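PDB 4CQI: tubulin-binding cofactor A from Leishmania major, which probably acts early in the tubulin folding pathway, capturing and stabilizing beta-tubulin in a quasi-native conformation on the way to microtubule assembly. Local coordinates for residues K26-K31 and E109-L114; R47-E52 and D75-M80; L53-T58 and P68-V73; K93-Y98 and A117-G122. All coordinates share one frame; numbering follows the deposited sequence.

Interaction 1 of 4, residues K26-K31 and E109-L114; sequences KTLRIK and EELLDL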
loop_
_atom_site.group_PDB
_atom_site.type_symbol
_atom_site.label_atom_id
_atom_site.label_comp_id
_atom_site.label_asym_id
_atom_site.label_seq_id
_atom_site.Cartn_x
_atom_site.Cartn_y
_atom_site.Cartn_z
ATOM N N LYS A 26 -7.307 -19.960 -5.493
ATOM C CA LYS A 26 -8.267 -18.926 -5.105
ATOM C C LYS A 26 -7.694 -18.035 -3.988
ATOM O O LYS A 26 -7.806 -16.779 -4.023
ATOM C CB LYS A 26 -9.580 -19.573 -4.641
ATOM C CG LYS A 26 -10.624 -18.595 -4.131
ATOM C CD LYS A 26 -11.752 -19.281 -3.362
ATOM C CE LYS A 26 -12.690 -18.266 -2.704
ATOM N NZ LYS A 26 -13.798 -17.839 -3.619
ATOM N N THR A 27 -7.092 -18.678 -2.995
ATOM C CA THR A 27 -6.472 -17.954 -1.865
ATOM C C THR A 27 -5.299 -17.106 -2.357
ATOM O O THR A 27 -5.167 -15.913 -1.973
ATOM C CB THR A 27 -6.062 -18.949 -0.774
ATOM O OG1 THR A 27 -7.271 -19.520 -0.232
ATOM C CG2 THR A 27 -5.273 -18.282 0.327
ATOM N N LEU A 28 -4.455 -17.692 -3.197
ATOM C CA LEU A 28 -3.324 -16.940 -3.766
ATOM C C LEU A 28 -3.782 -15.673 -4.491
ATOM O O LEU A 28 -3.195 -14.595 -4.327
ATOM C CB LEU A 28 -2.474 -17.809 -4.678
ATOM C CG LEU A 28 -1.181 -17.245 -5.247
ATOM C CD1 LEU A 28 -0.273 -16.670 -4.151
ATOM C CD2 LEU A 28 -0.420 -18.305 -6.076
ATOM N N ARG A 29 -4.824 -15.820 -5.306
ATOM C CA ARG A 29 -5.413 -14.693 -6.035
ATOM C C ARG A 29 -5.880 -13.584 -5.095
ATOM O O ARG A 29 -5.580 -12.403 -5.326
ATOM C CB ARG A 29 -6.574 -15.228 -6.912
ATOM C CG ARG A 29 -7.067 -14.325 -8.020
ATOM C CD ARG A 29 -8.051 -15.091 -8.927
ATOM N NE ARG A 29 -7.364 -15.970 -9.893
ATOM C CZ ARG A 29 -7.454 -17.303 -9.962
ATOM N NH1 ARG A 29 -8.222 -17.997 -9.113
ATOM N NH2 ARG A 29 -6.774 -17.963 -10.898
ATOM N N ILE A 30 -6.603 -13.947 -4.028
ATOM C CA ILE A 30 -7.080 -12.989 -3.047
ATOM C C ILE A 30 -5.912 -12.262 -2.398
ATOM O O ILE A 30 -5.957 -11.037 -2.226
ATOM C CB ILE A 30 -7.923 -13.667 -1.948
ATOM C CG1 ILE A 30 -9.265 -14.165 -2.513
ATOM C CG2 ILE A 30 -8.163 -12.721 -0.766
ATOM C CD1 ILE A 30 -9.880 -15.268 -1.654
ATOM N N LYS A 31 -4.888 -13.010 -2.025
ATOM C CA LYS A 31 -3.717 -12.386 -1.381
ATOM C C LYS A 31 -2.970 -11.434 -2.341
ATOM O O LYS A 31 -2.554 -10.352 -1.929
ATOM C CB LYS A 31 -2.787 -13.428 -0.783
ATOM C CG LYS A 31 -3.388 -14.260 0.349
ATOM C CD LYS A 31 -2.322 -15.189 0.957
ATOM C CE LYS A 31 -2.942 -16.038 2.086
ATOM N NZ LYS A 31 -3.405 -15.238 3.255
ATOM N N GLU A 109 1.253 -21.073 -13.652
ATOM C CA GLU A 109 2.475 -20.324 -13.847
ATOM C C GLU A 109 2.313 -18.780 -13.919
ATOM O O GLU A 109 3.152 -18.039 -13.409
ATOM C CB GLU A 109 3.109 -20.823 -15.150
ATOM C CG GLU A 109 4.300 -20.080 -15.709
ATOM C CD GLU A 109 4.691 -20.595 -17.116
ATOM O OE1 GLU A 109 4.641 -21.826 -17.371
ATOM O OE2 GLU A 109 5.046 -19.761 -17.976
ATOM N N GLU A 110 1.287 -18.306 -14.607
ATOM C CA GLU A 110 1.061 -16.857 -14.742
ATOM C C GLU A 110 0.642 -16.200 -13.406
ATOM O O GLU A 110 1.043 -15.046 -13.130
ATOM C CB GLU A 110 0.024 -16.546 -15.835
ATOM C CG GLU A 110 0.608 -16.724 -17.251
ATOM C CD GLU A 110 0.732 -18.175 -17.663
ATOM O OE1 GLU A 110 -0.069 -18.992 -17.162
ATOM O OE2 GLU A 110 1.628 -18.500 -18.494
ATOM N N LEU A 111 -0.141 -16.912 -12.589
ATOM C CA LEU A 111 -0.485 -16.418 -11.234
ATOM C C LEU A 111 0.736 -16.391 -10.331
ATOM O O LEU A 111 0.918 -15.439 -9.559
ATOM C CB LEU A 111 -1.581 -17.260 -10.576
ATOM C CG LEU A 111 -2.071 -16.856 -9.183
ATOM C CD1 LEU A 111 -2.535 -15.414 -9.109
ATOM C CD2 LEU A 111 -3.197 -17.780 -8.757
ATOM N N LEU A 112 1.588 -17.417 -10.403
ATOM C CA LEU A 112 2.842 -17.372 -9.651
ATOM C C LEU A 112 3.744 -16.214 -10.093
ATOM O O LEU A 112 4.353 -15.518 -9.238
ATOM C CB LEU A 112 3.596 -18.712 -9.754
ATOM C CG LEU A 112 2.963 -19.920 -9.089
ATOM C CD1 LEU A 112 3.827 -21.140 -9.450
ATOM C CD2 LEU A 112 2.908 -19.716 -7.568
ATOM N N ASP A 113 3.818 -15.964 -11.402
ATOM C CA ASP A 113 4.635 -14.851 -11.920
ATOM C C ASP A 113 4.046 -13.545 -11.418
ATOM O O ASP A 113 4.782 -12.676 -10.963
ATOM C CB ASP A 113 4.692 -14.799 -13.453
ATOM C CG ASP A 113 5.561 -15.902 -14.075
ATOM O OD1 ASP A 113 6.318 -16.592 -13.367
ATOM O OD2 ASP A 113 5.484 -16.090 -15.320
ATOM N N LEU A 114 2.731 -13.417 -11.473
ATOM C CA LEU A 114 2.070 -12.224 -10.999
ATOM C C LEU A 114 2.312 -12.004 -9.476
ATOM O O LEU A 114 2.537 -10.874 -9.035
ATOM C CB LEU A 114 0.586 -12.328 -11.266
ATOM C CG LEU A 114 -0.247 -11.145 -10.813
ATOM C CD1 LEU A 114 0.236 -9.874 -11.501
ATOM C CD2 LEU A 114 -1.720 -11.421 -11.075
#
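Leu111 and Leu28 interlock where the first and last helices of a three-helix bundle, the fold of the TBCA family, come together. Helix 23-62 and helix 109-125 run in roughly the same direction here, the short segments crossing at 30° with their axes 10.5 Å apart, so long side chains must span the gap. Both leucines do so from the same rotamer, CG trans to the main-chain N (chi1 -174° in Leu28), and they lie alongside each other, pointing contrary ways. The closest approach is Leu28 CD2 to Leu111 CG, 3.8 Å. The same methyl of Leu28 also meets Leu112, whose CB points off the contact but whose CD2 swings back to 3.9 Å from Leu28 CD2. Leu95 and Leu99 of helix 67-100 close over Leu28, making this apolar cluster a joint of all three helices. Arg29 borders it on the outer side. Its chain bends at chi3 (-79°), crosses Leu111 at about a right angle and forms a salt bridge through NH2 with Glu25, one turn back on its own helix. Leu111 CD2 rests over one face of that guanidinium, off centre and 4.2 Å from Arg29 NH2.

Interaction 2 of 4, residues R47-E52 and D75-M80; sequences REVERE and DEAQMM. With SO4 (sulfate ion), chain B.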
loop_
_atom_site.group_PDB
_atom_site.type_symbol
_atom_site.label_atom_id
_atom_site.label_comp_id
_atom_site.label_asym_id
_atom_site.label_seq_id
_atom_site.Cartn_x
_atom_site.Cartn_y
_atom_site.Cartn_z
ATOM N N ARG A 47 0.999 10.964 -2.724
ATOM C CA ARG A 47 0.497 12.087 -3.533
ATOM C C ARG A 47 -0.273 13.051 -2.644
ATOM O O ARG A 47 -0.135 14.299 -2.757
ATOM C CB ARG A 47 -0.400 11.565 -4.684
ATOM C CG ARG A 47 0.428 10.856 -5.747
ATOM C CD ARG A 47 -0.395 10.267 -6.871
ATOM N NE ARG A 47 -1.186 11.314 -7.520
ATOM C CZ ARG A 47 -2.327 11.111 -8.174
ATOM N NH1 ARG A 47 -2.786 9.889 -8.379
ATOM N NH2 ARG A 47 -2.995 12.158 -8.659
ATOM N N GLU A 48 -1.064 12.477 -1.721
ATOM C CA GLU A 48 -1.894 13.308 -0.823
ATOM C C GLU A 48 -1.081 14.099 0.187
ATOM O O GLU A 48 -1.455 15.238 0.483
ATOM C CB GLU A 48 -3.008 12.436 -0.179
ATOM C CG GLU A 48 -4.023 13.220 0.643
ATOM C CD GLU A 48 -4.779 14.264 -0.156
ATOM O OE1 GLU A 48 -4.832 14.249 -1.426
ATOM O OE2 GLU A 48 -5.350 15.126 0.537
ATOM N N VAL A 49 0.043 13.572 0.713
ATOM C CA VAL A 49 0.946 14.367 1.517
ATOM C C VAL A 49 1.293 15.667 0.806
ATOM O O VAL A 49 1.168 16.763 1.389
ATOM C CB VAL A 49 2.261 13.613 1.862
ATOM C CG1 VAL A 49 3.339 14.594 2.363
ATOM C CG2 VAL A 49 1.976 12.538 2.897
ATOM N N GLU A 50 1.716 15.557 -0.445
ATOM C CA GLU A 50 2.119 16.748 -1.181
ATOM C C GLU A 50 0.971 17.729 -1.287
ATOM O O GLU A 50 1.159 18.923 -1.048
ATOM C CB GLU A 50 2.687 16.383 -2.564
ATOM C CG GLU A 50 3.913 15.473 -2.501
ATOM C CD GLU A 50 5.029 16.008 -1.617
ATOM O OE1 GLU A 50 5.392 17.196 -1.794
ATOM O OE2 GLU A 50 5.543 15.248 -0.747
ATOM N N ARG A 51 -0.221 17.229 -1.587
ATOM C CA ARG A 51 -1.430 18.058 -1.613
ATOM C C ARG A 51 -1.782 18.689 -0.277
ATOM O O ARG A 51 -2.235 19.858 -0.246
ATOM C CB ARG A 51 -2.626 17.247 -2.065
ATOM C CG ARG A 51 -2.431 16.742 -3.490
ATOM C CD ARG A 51 -3.727 16.275 -4.046
ATOM N NE ARG A 51 -3.656 16.133 -5.493
ATOM C CZ ARG A 51 -4.696 16.247 -6.312
ATOM N NH1 ARG A 51 -5.895 16.540 -5.820
ATOM N NH2 ARG A 51 -4.525 16.065 -7.624
ATOM N N GLU A 52 -1.603 17.947 0.810
ATOM C CA GLU A 52 -1.943 18.481 2.144
ATOM C C GLU A 52 -1.026 19.611 2.515
ATOM O O GLU A 52 -1.453 20.574 3.171
ATOM C CB GLU A 52 -1.892 17.434 3.240
ATOM C CG GLU A 52 -2.855 16.237 3.109
ATOM C CD GLU A 52 -4.330 16.481 3.453
ATOM O OE1 GLU A 52 -4.837 17.633 3.384
ATOM O OE2 GLU A 52 -4.992 15.465 3.760
ATOM N N ASP A 75 0.361 16.531 9.497
ATOM C CA ASP A 75 1.158 15.650 10.342
ATOM C C ASP A 75 0.633 14.217 10.256
ATOM O O ASP A 75 1.399 13.238 10.121
ATOM C CB ASP A 75 1.184 16.168 11.780
ATOM C CG ASP A 75 2.216 15.431 12.646
ATOM O OD1 ASP A 75 3.374 15.219 12.192
ATOM O OD2 ASP A 75 1.860 14.994 13.754
ATOM N N GLU A 76 -0.688 14.080 10.315
ATOM C CA GLU A 76 -1.304 12.770 10.115
ATOM C C GLU A 76 -1.088 12.172 8.732
ATOM O O GLU A 76 -0.909 10.969 8.638
ATOM C CB GLU A 76 -2.799 12.829 10.495
ATOM C CG GLU A 76 -3.057 13.211 11.981
ATOM C CD GLU A 76 -2.469 12.242 12.987
ATOM O OE1 GLU A 76 -2.356 11.044 12.672
ATOM O OE2 GLU A 76 -2.109 12.664 14.112
ATOM N N ALA A 77 -1.137 12.984 7.668
ATOM C CA ALA A 77 -0.831 12.529 6.328
ATOM C C ALA A 77 0.586 11.925 6.240
ATOM O O ALA A 77 0.802 10.851 5.621
ATOM C CB ALA A 77 -0.989 13.642 5.342
ATOM N N GLN A 78 1.524 12.560 6.929
ATOM C CA GLN A 78 2.894 12.102 6.905
ATOM C C GLN A 78 3.017 10.819 7.646
ATOM O O GLN A 78 3.782 9.970 7.252
ATOM C CB GLN A 78 3.809 13.181 7.436
ATOM C CG GLN A 78 3.854 14.323 6.426
ATOM C CD GLN A 78 4.764 15.437 6.805
ATOM O OE1 GLN A 78 5.781 15.703 6.120
ATOM N NE2 GLN A 78 4.477 16.038 7.943
ATOM N N MET A 79 2.264 10.647 8.723
ATOM C CA MET A 79 2.338 9.383 9.471
ATOM C C MET A 79 1.592 8.242 8.781
ATOM O O MET A 79 1.849 7.044 9.039
ATOM C CB MET A 79 1.698 9.587 10.833
ATOM C CG MET A 79 2.398 10.685 11.518
ATOM S SD MET A 79 3.733 9.820 12.203
ATOM C CE MET A 79 2.913 9.961 13.783
ATOM N N MET A 80 0.661 8.605 7.911
ATOM C CA MET A 80 -0.016 7.583 7.111
ATOM C C MET A 80 0.898 6.946 6.043
ATOM O O MET A 80 0.592 5.852 5.555
ATOM C CB MET A 80 -1.321 8.120 6.506
ATOM C CG MET A 80 -2.456 8.115 7.548
ATOM S SD MET A 80 -3.002 6.473 8.112
ATOM C CE MET A 80 -2.902 5.789 6.488
HETATM S S SO4 B . -1.007 15.373 -8.130
HETATM O O1 SO4 B . -1.246 16.352 -7.037
HETATM O O2 SO4 B . -0.068 15.879 -9.158
HETATM O O3 SO4 B . -2.325 15.100 -8.763
HETATM O O4 SO4 B . -0.414 14.129 -7.595
#
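Val49 meets Ala77 mainly through a backbone carbonyl: Val49 CG2 lies 3.4 Å from Ala77 O, closer than it comes to Ala77 CB. The small alanine side chain lets the backbones approach, Val49 CA to Ala77 CA 5.4 Å. Helix 23-62 and helix 67-100 form an antiparallel hairpin within the three-helix bundle, and their segments here lie 9.1 Å apart at 165°, within a stretch of the first helix predicted to be coiled coil. The two methyls of Val49 divide between Ala77 and Gln78: with chi1 at 164°, CG1 reaches the aliphatic CG of Gln78, while CG2 settles against Ala77. Glu52 CG also packs on Ala77 CB, at 3.9 Å; the carboxylate beyond it accepts a hydrogen bond from Gln70 NE2 through OE1, which also pairs with Arg55 NH1.

Away from the second helix, Arg47 and Arg51, one turn apart, clasp a sulfate ion probably taken up from the crystallisation liquor. Each presents its NE and NH2 edge with the sulfur in the guanidinium plane. Arg47 NE gives a nearly straight bond to sulfate O4 (2.9 Å, 170°), and Arg51 NE bonds sulfate O1 at 2.9 Å. Sulfate O3 is shared, taking bonds from Arg47 NH2 at 3.0 Å and Arg51 NH2 at 2.7 Å. The helix therefore has two distinct faces: apolar packing joins it to its partner, whereas the paired arginines form a positive patch able to hold a tetrahedral anion, which would probably ease the charge between them.

Interaction 3 of 4, residues L53-T58 and P68-V73; sequences LQRLDT and PQQTKV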
loop_
_atom_site.group_PDB
_atom_site.type_symbol
_atom_site.label_atom_id
_atom_site.label_comp_id
_atom_site.label_asym_id
_atom_site.label_seq_id
_atom_site.Cartn_x
_atom_site.Cartn_y
_atom_site.Cartn_z
ATOM N N LEU A 53 0.234 19.503 2.104
ATOM C CA LEU A 53 1.212 20.550 2.309
ATOM C C LEU A 53 0.868 21.812 1.480
ATOM O O LEU A 53 1.108 22.943 1.919
ATOM C CB LEU A 53 2.611 20.053 1.969
ATOM C CG LEU A 53 3.282 19.066 2.944
ATOM C CD1 LEU A 53 4.465 18.314 2.325
ATOM C CD2 LEU A 53 3.742 19.786 4.201
ATOM N N GLN A 54 0.347 21.609 0.281
ATOM C CA GLN A 54 -0.163 22.710 -0.544
ATOM C C GLN A 54 -1.455 23.294 0.037
ATOM O O GLN A 54 -1.652 24.508 0.060
ATOM C CB GLN A 54 -0.452 22.207 -1.984
ATOM C CG GLN A 54 0.755 21.764 -2.814
ATOM C CD GLN A 54 0.396 20.791 -3.972
ATOM O OE1 GLN A 54 -0.781 20.606 -4.340
ATOM N NE2 GLN A 54 1.426 20.160 -4.544
ATOM N N ARG A 55 -2.347 22.414 0.475
ATOM C CA ARG A 55 -3.644 22.782 1.021
ATOM C C ARG A 55 -3.433 23.605 2.281
ATOM O O ARG A 55 -4.183 24.556 2.530
ATOM C CB ARG A 55 -4.490 21.523 1.280
ATOM C CG ARG A 55 -5.826 21.765 1.978
ATOM C CD ARG A 55 -6.711 20.525 1.904
ATOM N NE ARG A 55 -6.898 20.059 0.517
ATOM C CZ ARG A 55 -6.613 18.841 0.036
ATOM N NH1 ARG A 55 -6.160 17.867 0.823
ATOM N NH2 ARG A 55 -6.809 18.583 -1.261
ATOM N N LEU A 56 -2.371 23.288 3.027
ATOM C CA LEU A 56 -1.896 24.112 4.168
ATOM C C LEU A 56 -1.547 25.545 3.743
ATOM O O LEU A 56 -2.073 26.503 4.317
ATOM C CB LEU A 56 -0.669 23.463 4.845
ATOM C CG LEU A 56 -0.060 24.107 6.105
ATOM C CD1 LEU A 56 -1.122 24.281 7.187
ATOM C CD2 LEU A 56 1.115 23.284 6.636
ATOM N N ASP A 57 -0.647 25.682 2.771
ATOM C CA ASP A 57 -0.264 27.005 2.224
ATOM C C ASP A 57 -1.448 27.819 1.686
ATOM O O ASP A 57 -1.576 28.990 2.001
ATOM C CB ASP A 57 0.778 26.864 1.108
ATOM C CG ASP A 57 2.060 26.215 1.587
ATOM O OD1 ASP A 57 2.229 26.101 2.823
ATOM O OD2 ASP A 57 2.892 25.814 0.732
ATOM N N THR A 58 -2.311 27.193 0.883
ATOM C CA THR A 58 -3.506 27.872 0.369
ATOM C C THR A 58 -4.320 28.453 1.530
ATOM O O THR A 58 -4.601 29.657 1.553
ATOM C CB THR A 58 -4.425 26.919 -0.439
ATOM O OG1 THR A 58 -3.771 26.501 -1.642
ATOM C CG2 THR A 58 -5.767 27.596 -0.799
ATOM N N PRO A 68 -4.319 25.693 11.877
ATOM C CA PRO A 68 -4.149 24.718 12.963
ATOM C C PRO A 68 -4.774 23.361 12.671
ATOM O O PRO A 68 -4.178 22.317 12.987
ATOM C CB PRO A 68 -4.881 25.366 14.159
ATOM C CG PRO A 68 -5.662 26.507 13.592
ATOM C CD PRO A 68 -4.884 26.957 12.391
ATOM N N GLN A 69 -5.976 23.380 12.109
ATOM C CA GLN A 69 -6.631 22.158 11.729
ATOM C C GLN A 69 -5.816 21.464 10.610
ATOM O O GLN A 69 -5.652 20.247 10.643
ATOM C CB GLN A 69 -8.084 22.415 11.301
ATOM C CG GLN A 69 -8.833 21.200 10.752
ATOM C CD GLN A 69 -8.851 19.984 11.675
ATOM O OE1 GLN A 69 -8.636 20.091 12.884
ATOM N NE2 GLN A 69 -9.129 18.813 11.099
ATOM N N GLN A 70 -5.285 22.238 9.665
ATOM C CA GLN A 70 -4.548 21.646 8.531
ATOM C C GLN A 70 -3.129 21.238 8.903
ATOM O O GLN A 70 -2.567 20.319 8.288
ATOM C CB GLN A 70 -4.550 22.581 7.318
ATOM C CG GLN A 70 -3.979 21.989 6.024
ATOM C CD GLN A 70 -4.691 20.731 5.527
ATOM O OE1 GLN A 70 -5.853 20.437 5.882
ATOM N NE2 GLN A 70 -3.993 19.980 4.667
ATOM N N THR A 71 -2.535 21.919 9.887
ATOM C CA THR A 71 -1.249 21.500 10.428
ATOM C C THR A 71 -1.345 20.061 10.975
ATOM O O THR A 71 -0.461 19.217 10.708
ATOM C CB THR A 71 -0.737 22.470 11.517
ATOM O OG1 THR A 71 -0.412 23.706 10.896
ATOM C CG2 THR A 71 0.538 21.928 12.178
ATOM N N LYS A 72 -2.401 19.806 11.728
ATOM C CA LYS A 72 -2.671 18.485 12.301
ATOM C C LYS A 72 -2.960 17.423 11.213
ATOM O O LYS A 72 -2.487 16.286 11.302
ATOM C CB LYS A 72 -3.836 18.572 13.304
ATOM C CG LYS A 72 -3.425 19.238 14.634
ATOM C CD LYS A 72 -4.577 19.914 15.382
ATOM C CE LYS A 72 -4.058 20.780 16.539
ATOM N NZ LYS A 72 -5.054 21.782 17.035
ATOM N N VAL A 73 -3.699 17.809 10.166
ATOM C CA VAL A 73 -3.974 16.893 9.038
ATOM C C VAL A 73 -2.687 16.551 8.259
ATOM O O VAL A 73 -2.519 15.396 7.863
ATOM C CB VAL A 73 -5.026 17.491 8.106
ATOM C CG1 VAL A 73 -5.179 16.714 6.802
ATOM C CG2 VAL A 73 -6.364 17.631 8.823
#
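Gln70 reaches from helix 67-100 across the backbone of helix 23-62, and each step of its side chain has a neighbour. CB touches the methyl Leu56 CD1 at 3.8 Å. Gln70 CG presses directly on the opposing helix, 3.5 Å from Leu56 CA and 3.8 Å from Leu56 CB. There the chain bends at chi2 (59°), carrying the amide along the helix toward Arg55. Gln70 CD faces the arginine methylenes, 3.9 Å from Arg55 CG. At the tip, Gln70 OE1 approaches the same methylenes more loosely, while Gln70 NE2 comes to 3.7 Å from Arg55 CG, its polar partner being Glu52.

The two helices are the antiparallel arms of a helical hairpin, the first two members of the three-helix bundle, and this contact lies near the turn that joins them. Their segments run at 170° with axes 9.4 Å apart, and Leu56 stands opposite Gln70, Leu56 CA to Gln70 CA 5.7 Å. Leu56 packs against the CB-CG stem of Gln70, Arg55 against the amide end. The leucine CB starts off to one side, but the branch turns inward and brings CD1 against both Gln70 CB and Thr71 OG1. That hydroxyl is itself bonded to the main-chain O of Val67, and Val67 and Val74 add apolar cover to the leucine. Arg55 meets Gln70 with its aliphatic stem, crossing it at about a right angle, the guanidinium and amide planes 87° apart. Its charged end bends away at chi3, where NH1 also forms a salt bridge with Glu48.

Interaction 4 of 4, residues K93-Y98 and A117-G122; sequences KDLSDY and ATMADG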
loop_
_atom_site.group_PDB
_atom_site.type_symbol
_atom_site.label_atom_id
_atom_site.label_comp_id
_atom_site.label_asym_id
_atom_site.label_seq_id
_atom_site.Cartn_x
_atom_site.Cartn_y
_atom_site.Cartn_z
ATOM N N LYS A 93 4.742 -10.354 3.404
ATOM C CA LYS A 93 5.092 -11.513 4.274
ATOM C C LYS A 93 4.042 -12.612 4.287
ATOM O O LYS A 93 4.388 -13.801 4.220
ATOM C CB LYS A 93 5.340 -11.069 5.723
ATOM C CG LYS A 93 5.778 -12.173 6.675
ATOM C CD LYS A 93 7.154 -12.688 6.308
ATOM C CE LYS A 93 7.752 -13.624 7.378
ATOM N NZ LYS A 93 8.957 -14.307 6.787
ATOM N N ASP A 94 2.779 -12.218 4.330
ATOM C CA ASP A 94 1.678 -13.144 4.276
ATOM C C ASP A 94 1.678 -13.945 2.963
ATOM O O ASP A 94 1.515 -15.192 2.968
ATOM C CB ASP A 94 0.365 -12.400 4.447
ATOM C CG ASP A 94 -0.819 -13.334 4.566
ATOM O OD1 ASP A 94 -0.845 -14.143 5.536
ATOM O OD2 ASP A 94 -1.753 -13.229 3.755
ATOM N N LEU A 95 1.900 -13.244 1.853
ATOM C CA LEU A 95 1.924 -13.864 0.537
ATOM C C LEU A 95 3.111 -14.747 0.421
ATOM O O LEU A 95 3.016 -15.901 -0.019
ATOM C CB LEU A 95 1.897 -12.780 -0.578
ATOM C CG LEU A 95 1.919 -13.200 -2.039
ATOM C CD1 LEU A 95 0.826 -14.224 -2.399
ATOM C CD2 LEU A 95 1.857 -11.968 -2.961
ATOM N N SER A 96 4.267 -14.242 0.820
ATOM C CA SER A 96 5.480 -15.011 0.803
ATOM C C SER A 96 5.411 -16.317 1.634
ATOM O O SER A 96 5.863 -17.394 1.178
ATOM C CB SER A 96 6.636 -14.147 1.333
ATOM O OG SER A 96 7.850 -14.879 1.296
ATOM N N ASP A 97 4.858 -16.217 2.830
ATOM C CA ASP A 97 4.589 -17.403 3.671
ATOM C C ASP A 97 3.660 -18.383 2.948
ATOM O O ASP A 97 3.924 -19.564 2.955
ATOM C CB ASP A 97 3.942 -17.004 4.997
ATOM C CG ASP A 97 4.944 -16.388 5.996
ATOM O OD1 ASP A 97 6.160 -16.323 5.713
ATOM O OD2 ASP A 97 4.468 -15.940 7.060
ATOM N N TYR A 98 2.570 -17.899 2.355
ATOM C CA TYR A 98 1.599 -18.763 1.668
ATOM C C TYR A 98 2.254 -19.522 0.523
ATOM O O TYR A 98 1.981 -20.720 0.319
ATOM C CB TYR A 98 0.398 -17.972 1.134
ATOM C CG TYR A 98 -0.754 -18.873 0.732
ATOM C CD1 TYR A 98 -1.463 -19.570 1.685
ATOM C CD2 TYR A 98 -1.107 -19.057 -0.608
ATOM C CE1 TYR A 98 -2.478 -20.417 1.356
ATOM C CE2 TYR A 98 -2.131 -19.897 -0.953
ATOM C CZ TYR A 98 -2.817 -20.595 0.033
ATOM O OH TYR A 98 -3.859 -21.447 -0.286
ATOM N N ALA A 117 5.867 -10.776 -9.210
ATOM C CA ALA A 117 5.926 -9.379 -9.705
ATOM C C ALA A 117 5.356 -8.347 -8.704
ATOM O O ALA A 117 5.930 -7.248 -8.502
ATOM C CB ALA A 117 5.208 -9.260 -11.075
ATOM N N THR A 118 4.257 -8.725 -8.066
ATOM C CA THR A 118 3.515 -7.827 -7.158
ATOM C C THR A 118 4.312 -7.668 -5.870
ATOM O O THR A 118 4.438 -6.553 -5.354
ATOM C CB THR A 118 2.101 -8.371 -6.874
ATOM O OG1 THR A 118 1.413 -8.564 -8.114
ATOM C CG2 THR A 118 1.270 -7.402 -6.033
ATOM N N MET A 119 4.904 -8.764 -5.359
ATOM C CA MET A 119 5.860 -8.637 -4.242
ATOM C C MET A 119 7.032 -7.731 -4.577
ATOM O O MET A 119 7.388 -6.856 -3.774
ATOM C CB MET A 119 6.345 -10.024 -3.766
ATOM C CG MET A 119 5.248 -10.838 -3.125
ATOM S SD MET A 119 5.833 -12.387 -2.365
ATOM C CE MET A 119 6.231 -13.312 -3.818
ATOM N N ALA A 120 7.629 -7.911 -5.754
ATOM C CA ALA A 120 8.720 -7.028 -6.190
ATOM C C ALA A 120 8.277 -5.561 -6.284
ATOM O O ALA A 120 9.010 -4.676 -5.830
ATOM C CB ALA A 120 9.330 -7.505 -7.496
ATOM N N ASP A 121 7.077 -5.304 -6.816
ATOM C CA ASP A 121 6.478 -3.946 -6.802
ATOM C C ASP A 121 6.324 -3.382 -5.388
ATOM O O ASP A 121 6.609 -2.195 -5.163
ATOM C CB ASP A 121 5.100 -3.893 -7.493
ATOM C CG ASP A 121 5.166 -4.135 -8.994
ATOM O OD1 ASP A 121 6.234 -3.951 -9.611
ATOM O OD2 ASP A 121 4.115 -4.498 -9.573
ATOM N N GLY A 122 5.900 -4.207 -4.431
ATOM C CA GLY A 122 5.804 -3.759 -3.006
ATOM C C GLY A 122 7.156 -3.404 -2.385
ATOM O O GLY A 122 7.304 -2.352 -1.765
#
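Met119 leaves its helix with CG beside the backbone N (chi1 -67°) and runs on extended through chi2 (-173°), which carries CG and SD to Leu95 and Ser96; chi3 only turns the methyl CE aside. Leu95 stretches out to meet it, and the two side chains come together at a slant. Leu95 CD2 packs on Met119 CG at 3.6 Å, and Met119 SD sits 4.0 Å from Leu95 CG. The sulfur also reaches the next residue, with Met119 SD 4.2 Å from Ser96 CB and 4.0 Å from the backbone Ser96 N. This is one of the points where helix 109-125 packs on helix 67-100 in the three-helix bundle. The backbones stay well apart, Leu95 CA and Met119 CA being 8.1 Å from each other, so the methionine does the bridging. The first helix adds to the setting: Leu35 packs on Thr118, whose hydroxyl is hydrogen-bonded to the main-chain O of Leu114. On the flank of helix 67-100 turned to helix 23-62, Asp94 forms a salt bridge with Lys31. Between these two segments, then, cohesion comes from van der Waals contact of a polarisable sulfur and hydrocarbon, without the directional demands of a polar bond.

The four contacts fall in two groups on opposite sides of the chain's centre. Interactions 2 and 3 follow one another along the hairpin of helices 23-62 and 67-100, centres 10 Å apart, and are tied by polar bonds: Glu52 OE1 to Gln70 NE2 at 2.8 Å and Glu48 OE2 to Arg55 NH1 at 2.9 Å. Interactions 1 and 4, their centres also 10 Å apart, bring helix 109-125 onto the same two helices in the other group. They meet through the salt bridge Lys31 NZ to Asp94 OD2, 2.6 Å, and through Leu28 against Leu95. Centres of interactions 1 and 3 are 41 Å apart. The sulfate belongs to interaction 2.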